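Local coordinates for protein putative short-chain dehydrogenase/reductase (Burkholderia xenovorans, PDB 5IZ4) that binds ADP in a nucleotide-binding Rossmann fold and is probably an NADPH-dependent 3-oxoacyl-[acyl-carrier-protein] reductase of the short-chain dehydrogenase family, at residues V41-F46 against S55-L60. Residues are numbered along the deposited sequence; the frame is centred on the assembly and turned at random.
Sequences VAIGNF and STVEAL. With ADP (adenosine-5'-diphosphate), chain B.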
loop_
_atom_site.group_PDB
_atom_site.type_symbol
_atom_site.label_atom_id
_atom_site.label_comp_id
_atom_site.label_asym_id
_atom_site.label_seq_id
_atom_site.Cartn_x
_atom_site.Cartn_y
_atom_site.Cartn_z
ATOM N N VAL A 41 -28.169 17.835 -12.037
ATOM C CA VAL A 41 -27.972 16.646 -11.216
ATOM C C VAL A 41 -29.108 15.668 -11.465
ATOM O O VAL A 41 -30.286 16.054 -11.472
ATOM C CB VAL A 41 -27.835 16.995 -9.722
ATOM C CG1 VAL A 41 -26.545 17.776 -9.500
ATOM C CG2 VAL A 41 -29.030 17.811 -9.233
ATOM N N ALA A 42 -28.742 14.412 -11.729
ATOM C CA ALA A 42 -29.691 13.306 -11.801
ATOM C C ALA A 42 -29.655 12.604 -10.446
ATOM O O ALA A 42 -28.652 11.975 -10.086
ATOM C CB ALA A 42 -29.343 12.356 -12.944
ATOM N N ILE A 43 -30.739 12.745 -9.691
ATOM C CA ILE A 43 -30.797 12.338 -8.293
ATOM C C ILE A 43 -31.307 10.905 -8.235
ATOM O O ILE A 43 -32.478 10.634 -8.524
ATOM C CB ILE A 43 -31.683 13.299 -7.489
ATOM C CG1 ILE A 43 -30.959 14.643 -7.330
ATOM C CG2 ILE A 43 -32.029 12.737 -6.118
ATOM C CD1 ILE A 43 -31.895 15.780 -7.017
ATOM N N GLY A 44 -30.426 9.979 -7.875
ATOM C CA GLY A 44 -30.812 8.584 -7.842
ATOM C C GLY A 44 -31.475 8.186 -6.548
ATOM O O GLY A 44 -30.828 8.127 -5.499
ATOM N N ASN A 45 -32.774 7.930 -6.617
ATOM C CA ASN A 45 -33.556 7.462 -5.487
ATOM C C ASN A 45 -33.627 5.941 -5.513
ATOM O O ASN A 45 -33.660 5.325 -6.580
ATOM C CB ASN A 45 -34.975 8.048 -5.538
ATOM C CG ASN A 45 -35.838 7.572 -4.399
ATOM O OD1 ASN A 45 -35.547 7.843 -3.240
ATOM N ND2 ASN A 45 -36.913 6.865 -4.720
ATOM N N PHE A 46 -33.671 5.337 -4.321
ATOM C CA PHE A 46 -33.769 3.876 -4.229
ATOM C C PHE A 46 -35.193 3.401 -4.533
ATOM O O PHE A 46 -35.455 2.835 -5.600
ATOM C CB PHE A 46 -33.296 3.402 -2.847
ATOM C CG PHE A 46 -33.295 1.895 -2.668
ATOM C CD1 PHE A 46 -33.295 1.039 -3.764
ATOM C CD2 PHE A 46 -33.315 1.338 -1.394
ATOM C CE1 PHE A 46 -33.308 -0.347 -3.587
ATOM C CE2 PHE A 46 -33.330 -0.037 -1.216
ATOM C CZ PHE A 46 -33.327 -0.879 -2.311
ATOM N N SER A 55 -36.908 13.752 -2.587
ATOM C CA SER A 55 -37.616 14.952 -3.024
ATOM C C SER A 55 -37.117 16.183 -2.290
ATOM O O SER A 55 -37.056 17.272 -2.870
ATOM C CB SER A 55 -39.118 14.779 -2.814
ATOM O OG SER A 55 -39.597 13.679 -3.565
ATOM N N THR A 56 -36.754 16.031 -1.012
ATOM C CA THR A 56 -36.144 17.134 -0.278
ATOM C C THR A 56 -34.777 17.479 -0.852
ATOM O O THR A 56 -34.446 18.661 -1.013
ATOM C CB THR A 56 -36.037 16.774 1.201
ATOM O OG1 THR A 56 -37.347 16.507 1.716
ATOM C CG2 THR A 56 -35.412 17.918 1.993
ATOM N N VAL A 57 -33.969 16.459 -1.162
ATOM C CA VAL A 57 -32.684 16.694 -1.820
ATOM C C VAL A 57 -32.888 17.460 -3.122
ATOM O O VAL A 57 -32.168 18.425 -3.410
ATOM C CB VAL A 57 -31.939 15.364 -2.055
ATOM C CG1 VAL A 57 -30.665 15.588 -2.904
ATOM C CG2 VAL A 57 -31.591 14.713 -0.725
ATOM N N GLU A 58 -33.884 17.056 -3.920
ATOM C CA GLU A 58 -34.143 17.758 -5.174
ATOM C C GLU A 58 -34.511 19.212 -4.926
ATOM O O GLU A 58 -34.033 20.109 -5.632
ATOM C CB GLU A 58 -35.245 17.069 -5.980
ATOM C CG GLU A 58 -35.591 17.859 -7.239
ATOM C CD GLU A 58 -36.661 17.214 -8.116
ATOM O OE1 GLU A 58 -36.443 17.152 -9.348
ATOM O OE2 GLU A 58 -37.711 16.780 -7.588
ATOM N N ALA A 59 -35.367 19.467 -3.929
ATOM C CA ALA A 59 -35.768 20.838 -3.636
ATOM C C ALA A 59 -34.563 21.689 -3.266
ATOM O O ALA A 59 -34.457 22.848 -3.683
ATOM C CB ALA A 59 -36.804 20.862 -2.512
ATOM N N LEU A 60 -33.640 21.126 -2.492
ATOM C CA LEU A 60 -32.448 21.876 -2.109
ATOM C C LEU A 60 -31.534 22.132 -3.305
ATOM O O LEU A 60 -30.928 23.208 -3.410
ATOM C CB LEU A 60 -31.701 21.124 -1.011
ATOM C CG LEU A 60 -32.423 21.035 0.331
ATOM C CD1 LEU A 60 -31.636 20.134 1.269
ATOM C CD2 LEU A 60 -32.611 22.418 0.926
HETATM P PB ADP B . -23.725 7.007 3.407
HETATM O O1B ADP B . -23.541 6.036 2.185
HETATM O O2B ADP B . -24.172 8.460 3.075
HETATM O O3B ADP B . -22.687 6.889 4.568
HETATM P PA ADP B . -26.628 6.094 3.370
HETATM O O1A ADP B . -27.252 4.641 3.774
HETATM O O2A ADP B . -27.652 7.240 3.647
HETATM O O3A ADP B . -25.204 6.170 4.061
HETATM O "O5'" ADP B . -26.497 5.835 1.740
HETATM C "C5'" ADP B . -26.873 4.591 1.127
HETATM C "C4'" ADP B . -27.902 4.976 0.062
HETATM O "O4'" ADP B . -28.005 3.908 -0.962
HETATM C "C3'" ADP B . -29.338 5.170 0.612
HETATM O "O3'" ADP B . -30.027 6.176 -0.075
HETATM C "C2'" ADP B . -29.951 3.786 0.264
HETATM O "O2'" ADP B . -31.367 3.972 0.214
HETATM C "C1'" ADP B . -29.366 3.556 -1.117
HETATM N N9 ADP B . -29.481 2.141 -1.526
HETATM C C8 ADP B . -29.431 0.979 -0.740
HETATM N N7 ADP B . -29.585 -0.092 -1.483
HETATM C C5 ADP B . -29.744 0.362 -2.777
HETATM C C6 ADP B . -29.946 -0.296 -3.977
HETATM N N6 ADP B . -30.021 -1.649 -4.012
HETATM N N1 ADP B . -30.067 0.422 -5.100
HETATM C C2 ADP B . -29.999 1.763 -5.029
HETATM N N3 ADP B . -29.814 2.467 -3.928
HETATM C C4 ADP B . -29.683 1.742 -2.809
#
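Ile43 reaches Glu58 and Val57 because its CG1 stands anti to the carbonyl carbon (chi1 -72°) and the chain then runs on nearly extended (chi2 159°), carrying CD1 to the helix. This is strand-to-helix packing inside a beta-alpha-beta unit of the Rossmann fold: strand 40-45, helix 51-63, strand 68-72. The CD1 methyl does all the touching from the strand. Ile43 CD1 lies 3.5 Å from Glu58 CA and 3.7 Å from Glu58 CB, so it meets the root of the glutamate and not its carboxylate. The two side chains cross at about a right angle. Val57 CG1 adds a looser apolar contact, 4.3 Å from Ile43 CD1. No hydrogen bond joins the two segments. The Glu58 chain is extended past CG, and its OE1 bonds Thr68 OG1 at the next strand of the unit. Val57 also packs on Ala28 and Ala31 of helix 25-36. At the end of the strand, Asn45 is held by Thr50, Asp47 and Asp72. Phe46 then enters the ADP pocket, where the adenine lies over one face of its ring. ADP C5 is nearly centred on that face. Phe46 CE1 lies 3.4 Å from ADP C6.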